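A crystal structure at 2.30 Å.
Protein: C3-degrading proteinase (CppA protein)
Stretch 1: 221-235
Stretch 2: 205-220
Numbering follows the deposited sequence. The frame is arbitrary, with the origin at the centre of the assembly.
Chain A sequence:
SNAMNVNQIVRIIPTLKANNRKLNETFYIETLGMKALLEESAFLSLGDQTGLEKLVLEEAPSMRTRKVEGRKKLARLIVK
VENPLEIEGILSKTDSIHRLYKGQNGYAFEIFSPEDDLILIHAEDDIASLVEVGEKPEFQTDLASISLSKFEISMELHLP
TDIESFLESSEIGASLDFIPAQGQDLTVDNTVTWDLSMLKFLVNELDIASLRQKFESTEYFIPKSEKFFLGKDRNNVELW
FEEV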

# COMPACT_ATOMS: atom_id res chain seq x y z
N PHE A 221 11.26 -18.37 6.61
CA PHE A 221 12.33 -18.60 5.67
C PHE A 221 13.46 -17.60 5.96
O PHE A 221 13.21 -16.41 6.10
CB PHE A 221 11.83 -18.48 4.23
CG PHE A 221 12.95 -18.50 3.19
CD1 PHE A 221 13.44 -19.71 2.70
CD2 PHE A 221 13.51 -17.31 2.74
CE1 PHE A 221 14.48 -19.73 1.78
CE2 PHE A 221 14.54 -17.30 1.81
CZ PHE A 221 15.03 -18.50 1.33
N ILE A 222 14.68 -18.15 6.11
CA ILE A 222 15.93 -17.39 6.14
C ILE A 222 16.79 -17.88 4.96
O ILE A 222 17.11 -19.11 4.87
CB ILE A 222 16.73 -17.52 7.51
CG1 ILE A 222 15.84 -17.24 8.74
CG2 ILE A 222 17.94 -16.61 7.52
CD1 ILE A 222 16.31 -17.90 10.05
N PRO A 223 17.15 -16.94 4.03
CA PRO A 223 18.05 -17.25 2.90
C PRO A 223 19.43 -17.64 3.43
O PRO A 223 19.83 -17.16 4.48
CB PRO A 223 18.15 -15.90 2.16
CG PRO A 223 18.03 -14.87 3.27
CD PRO A 223 16.83 -15.49 4.07
N LYS A 224 20.21 -18.40 2.67
CA LYS A 224 21.63 -18.58 3.06
C LYS A 224 22.42 -17.26 3.41
O LYS A 224 23.32 -17.28 4.28
CB LYS A 224 22.38 -19.41 2.02
CG LYS A 224 23.88 -19.45 2.18
CD LYS A 224 24.42 -20.76 2.60
CE LYS A 224 25.91 -20.65 2.91
NZ LYS A 224 26.77 -20.56 1.72
N SER A 225 22.12 -16.15 2.76
CA SER A 225 22.84 -14.85 3.00
C SER A 225 22.57 -14.26 4.37
O SER A 225 23.29 -13.39 4.83
CB SER A 225 22.34 -13.83 2.01
OG SER A 225 20.95 -13.50 2.25
N GLU A 226 21.44 -14.68 4.97
CA GLU A 226 20.94 -14.16 6.25
C GLU A 226 20.52 -12.70 6.16
O GLU A 226 20.46 -12.04 7.21
CB GLU A 226 21.99 -14.31 7.40
CG GLU A 226 22.46 -15.76 7.66
CD GLU A 226 23.58 -15.82 8.67
OE1 GLU A 226 24.69 -15.30 8.37
OE2 GLU A 226 23.38 -16.40 9.73
N LYS A 227 20.25 -12.21 4.94
CA LYS A 227 19.98 -10.78 4.68
C LYS A 227 18.57 -10.39 4.96
O LYS A 227 18.26 -9.21 5.04
CB LYS A 227 20.33 -10.36 3.25
CG LYS A 227 21.82 -10.28 3.01
CD LYS A 227 22.14 -10.24 1.53
CE LYS A 227 23.66 -10.33 1.30
NZ LYS A 227 23.99 -10.62 -0.15
N PHE A 228 17.71 -11.38 5.12
CA PHE A 228 16.35 -11.10 5.56
C PHE A 228 15.72 -12.30 6.22
O PHE A 228 16.27 -13.43 6.23
CB PHE A 228 15.48 -10.56 4.38
CG PHE A 228 15.31 -11.56 3.27
CD1 PHE A 228 14.26 -12.45 3.28
CD2 PHE A 228 16.22 -11.62 2.24
CE1 PHE A 228 14.13 -13.42 2.28
CE2 PHE A 228 16.08 -12.57 1.24
CZ PHE A 228 15.05 -13.45 1.25
N PHE A 229 14.55 -12.04 6.76
CA PHE A 229 13.70 -13.03 7.39
C PHE A 229 12.33 -12.85 6.75
O PHE A 229 11.81 -11.73 6.65
CB PHE A 229 13.66 -12.79 8.93
CG PHE A 229 12.74 -13.74 9.66
CD1 PHE A 229 13.24 -14.88 10.26
CD2 PHE A 229 11.38 -13.50 9.69
CE1 PHE A 229 12.38 -15.73 10.90
CE2 PHE A 229 10.55 -14.34 10.34
CZ PHE A 229 11.02 -15.46 10.93
N LEU A 230 11.82 -13.95 6.21
CA LEU A 230 10.49 -13.99 5.65
C LEU A 230 9.58 -14.89 6.51
O LEU A 230 9.76 -16.12 6.59
CB LEU A 230 10.55 -14.52 4.22
CG LEU A 230 9.29 -14.73 3.37
CD1 LEU A 230 8.45 -13.45 3.28
CD2 LEU A 230 9.70 -15.29 1.96
N GLY A 231 8.59 -14.25 7.14
CA GLY A 231 7.53 -14.93 7.88
C GLY A 231 6.21 -14.75 7.17
O GLY A 231 6.10 -14.12 6.11
N LYS A 232 5.18 -15.31 7.77
CA LYS A 232 3.86 -15.34 7.17
C LYS A 232 2.86 -15.09 8.28
O LYS A 232 3.00 -15.64 9.37
CB LYS A 232 3.59 -16.70 6.54
CG LYS A 232 2.51 -16.70 5.48
CD LYS A 232 2.55 -18.02 4.75
CE LYS A 232 1.92 -17.95 3.41
NZ LYS A 232 2.58 -18.89 2.44
N ASP A 233 1.89 -14.23 8.01
CA ASP A 233 0.93 -13.82 9.00
C ASP A 233 -0.24 -14.78 8.92
O ASP A 233 -0.39 -15.52 7.94
CB ASP A 233 0.48 -12.37 8.78
CG ASP A 233 -0.15 -11.73 10.03
OD1 ASP A 233 -0.15 -12.36 11.10
OD2 ASP A 233 -0.64 -10.59 9.94
N ARG A 234 -1.05 -14.78 9.98
CA ARG A 234 -2.20 -15.66 10.11
C ARG A 234 -3.27 -15.48 9.01
O ARG A 234 -4.07 -16.39 8.75
CB ARG A 234 -2.83 -15.46 11.50
CG ARG A 234 -1.82 -15.57 12.68
CD ARG A 234 -2.46 -16.16 13.92
NE ARG A 234 -1.48 -16.54 14.94
CZ ARG A 234 -0.86 -15.68 15.76
NH1 ARG A 234 -1.09 -14.36 15.69
NH2 ARG A 234 0.00 -16.13 16.65
N ASN A 235 -3.27 -14.33 8.35
CA ASN A 235 -4.07 -14.12 7.17
C ASN A 235 -3.35 -14.43 5.84
O ASN A 235 -3.85 -14.11 4.74
CB ASN A 235 -4.58 -12.67 7.18
CG ASN A 235 -3.48 -11.62 7.01
OD1 ASN A 235 -2.30 -11.93 6.83
ND2 ASN A 235 -3.89 -10.37 7.04
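Stretch 2 (205-220) ELDIASLRQKFESTEY

How does the backbone of stretch 2 run against stretch 1? Stretch 2 has a helix from Ile-208 to Lys-214, a type I turn from Phe-215 to Thr-218, and an extended end at Tyr-220 that continues directly into Phe-221. Stretch 1 makes a type I turn from Pro-223 to Glu-226 and then returns as a strand through Lys-232. Within that hairpin, Phe-221 N donates to Leu-230 O at 2.7 Å and Leu-230 N donates to Phe-221 O at 2.8 Å. The returning strand therefore runs antiparallel to the chain around Tyr-220, whose CA lies 3.2 Å from Leu-230 O.

How is the helix that faces stretch 1 held together with the chain leading into it? Asp-207 is the N-cap: its OD2 accepts from Ser-210 N at 3.0 Å. Two residues after Ser-210, within the helix, Arg-212 NE donates to Tyr-220 OH at 3.3 Å, tying the helix to the residue that leads into stretch 1.

Which side chain of stretch 1 is most deeply engaged? Phe-229 points toward stretch 2 and is buried there. Leu-211 CB sits over one face of its ring, 3.7 Å from the ring centroid and almost on the normal, a CH-pi contact. Phe-229 CE2 approaches Phe-215 CD2 at 3.4 Å, and Phe-229 CZ meets Tyr-220 CB at the same distance. Gly-231 CA lies over a face of the Phe-215 ring, 4.4 Å from Phe-215 CD1; a CB on Gly-231 would be tight against that atom.

What closes the contact around this aromatic cluster? Ile-222 CD1 packs against Ile-208 CG2 at 3.5 Å, while Leu-206 CD2 reaches Phe-228 CA at 3.9 Å. No hydrogen bond joins the two stretches, so packing dominates; Lys-232 NZ and Glu-219 OE1, 4.5 Å apart, are too distant for a salt bridge.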

# COMPACT_ATOMS: atom_id res chain seq x y z
N GLU A 205 18.31 -2.50 12.67
CA GLU A 205 19.21 -3.64 12.70
C GLU A 205 18.32 -4.86 12.65
O GLU A 205 17.28 -4.89 13.29
CB GLU A 205 20.06 -3.65 13.98
CG GLU A 205 21.21 -4.67 13.92
CD GLU A 205 21.76 -5.07 15.30
OE1 GLU A 205 21.91 -4.15 16.17
OE2 GLU A 205 22.05 -6.29 15.50
N LEU A 206 18.71 -5.86 11.87
CA LEU A 206 17.93 -7.09 11.77
C LEU A 206 18.31 -8.11 12.89
O LEU A 206 19.47 -8.45 13.04
CB LEU A 206 18.10 -7.67 10.37
CG LEU A 206 17.37 -8.99 10.09
CD1 LEU A 206 15.90 -8.72 10.09
CD2 LEU A 206 17.86 -9.62 8.78
N ASP A 207 17.36 -8.55 13.71
CA ASP A 207 17.65 -9.66 14.63
C ASP A 207 16.88 -10.92 14.27
O ASP A 207 15.70 -11.03 14.53
CB ASP A 207 17.39 -9.33 16.08
CG ASP A 207 17.79 -10.49 17.00
OD1 ASP A 207 18.87 -11.13 16.86
OD2 ASP A 207 17.01 -10.78 17.89
N ILE A 208 17.58 -11.89 13.71
CA ILE A 208 16.93 -13.10 13.26
C ILE A 208 16.39 -13.92 14.43
O ILE A 208 15.36 -14.58 14.30
CB ILE A 208 17.89 -13.90 12.34
CG1 ILE A 208 18.05 -13.16 10.99
CG2 ILE A 208 17.37 -15.33 12.12
CD1 ILE A 208 18.99 -13.88 10.00
N ALA A 209 17.07 -13.89 15.56
CA ALA A 209 16.70 -14.65 16.75
C ALA A 209 15.31 -14.27 17.28
O ALA A 209 14.50 -15.18 17.54
CB ALA A 209 17.76 -14.52 17.83
N SER A 210 15.01 -12.96 17.39
CA SER A 210 13.72 -12.49 17.94
C SER A 210 12.64 -12.92 16.99
O SER A 210 11.59 -13.32 17.42
CB SER A 210 13.60 -10.96 18.14
OG SER A 210 14.76 -10.35 18.64
N LEU A 211 12.92 -12.84 15.69
CA LEU A 211 11.95 -13.16 14.65
C LEU A 211 11.59 -14.64 14.58
O LEU A 211 10.41 -15.01 14.47
CB LEU A 211 12.44 -12.62 13.32
CG LEU A 211 12.51 -11.08 13.24
CD1 LEU A 211 13.32 -10.63 12.00
CD2 LEU A 211 11.10 -10.48 13.29
N ARG A 212 12.61 -15.48 14.74
CA ARG A 212 12.45 -16.95 14.85
C ARG A 212 11.55 -17.31 16.02
O ARG A 212 10.57 -18.07 15.90
CB ARG A 212 13.84 -17.61 15.01
CG ARG A 212 14.54 -17.81 13.69
CD ARG A 212 15.86 -18.47 13.88
NE ARG A 212 15.70 -19.86 14.30
CZ ARG A 212 16.31 -20.45 15.31
NH1 ARG A 212 17.18 -19.81 16.04
NH2 ARG A 212 16.04 -21.72 15.58
N GLN A 213 11.83 -16.72 17.16
CA GLN A 213 10.95 -16.80 18.34
C GLN A 213 9.52 -16.34 18.11
O GLN A 213 8.59 -17.05 18.45
CB GLN A 213 11.57 -16.01 19.46
CG GLN A 213 10.78 -16.00 20.70
CD GLN A 213 11.56 -15.43 21.86
OE1 GLN A 213 10.99 -15.23 22.94
NE2 GLN A 213 12.89 -15.19 21.67
N LYS A 214 9.35 -15.14 17.56
CA LYS A 214 8.02 -14.61 17.16
C LYS A 214 7.15 -15.55 16.29
O LYS A 214 6.00 -15.84 16.62
CB LYS A 214 8.22 -13.27 16.44
CG LYS A 214 6.93 -12.43 16.27
CD LYS A 214 7.30 -11.00 15.81
CE LYS A 214 6.13 -10.29 15.15
NZ LYS A 214 5.08 -9.97 16.17
N PHE A 215 7.75 -16.07 15.23
CA PHE A 215 7.09 -16.93 14.22
C PHE A 215 7.30 -18.42 14.39
O PHE A 215 7.01 -19.18 13.49
CB PHE A 215 7.60 -16.53 12.83
CG PHE A 215 7.24 -15.17 12.47
CD1 PHE A 215 5.96 -14.89 12.02
CD2 PHE A 215 8.14 -14.13 12.67
CE1 PHE A 215 5.60 -13.61 11.71
CE2 PHE A 215 7.81 -12.86 12.36
CZ PHE A 215 6.53 -12.57 11.88
N GLU A 216 7.79 -18.81 15.56
CA GLU A 216 8.02 -20.19 15.96
C GLU A 216 6.82 -21.11 15.67
O GLU A 216 7.00 -22.28 15.33
CB GLU A 216 8.32 -20.19 17.47
CG GLU A 216 9.28 -21.25 18.01
CD GLU A 216 9.48 -21.13 19.56
OE1 GLU A 216 8.76 -20.31 20.21
OE2 GLU A 216 10.35 -21.84 20.11
N SER A 217 5.61 -20.59 15.83
CA SER A 217 4.38 -21.37 15.60
C SER A 217 4.00 -21.54 14.11
O SER A 217 2.83 -21.88 13.79
CB SER A 217 3.18 -20.70 16.32
OG SER A 217 2.75 -19.52 15.65
N THR A 218 4.96 -21.34 13.21
CA THR A 218 4.65 -21.09 11.80
C THR A 218 5.85 -21.36 10.82
O THR A 218 6.99 -21.60 11.23
CB THR A 218 4.09 -19.63 11.65
OG1 THR A 218 3.27 -19.52 10.47
CG2 THR A 218 5.21 -18.60 11.60
N GLU A 219 5.52 -21.38 9.53
CA GLU A 219 6.48 -21.35 8.44
C GLU A 219 7.24 -20.01 8.42
O GLU A 219 6.62 -18.91 8.46
CB GLU A 219 5.76 -21.47 7.08
CG GLU A 219 5.99 -22.75 6.26
CD GLU A 219 4.88 -22.95 5.14
OE1 GLU A 219 3.81 -22.28 5.19
OE2 GLU A 219 5.08 -23.79 4.21
N TYR A 220 8.56 -20.10 8.32
CA TYR A 220 9.38 -18.96 8.01
C TYR A 220 10.55 -19.36 7.14
O TYR A 220 10.77 -20.53 6.90
CB TYR A 220 9.79 -18.19 9.28
CG TYR A 220 10.59 -18.98 10.27
CD1 TYR A 220 11.95 -19.17 10.06
CD2 TYR A 220 10.01 -19.47 11.46
CE1 TYR A 220 12.71 -19.91 10.93
CE2 TYR A 220 10.78 -20.22 12.38
CZ TYR A 220 12.14 -20.45 12.09
OH TYR A 220 12.99 -21.13 12.93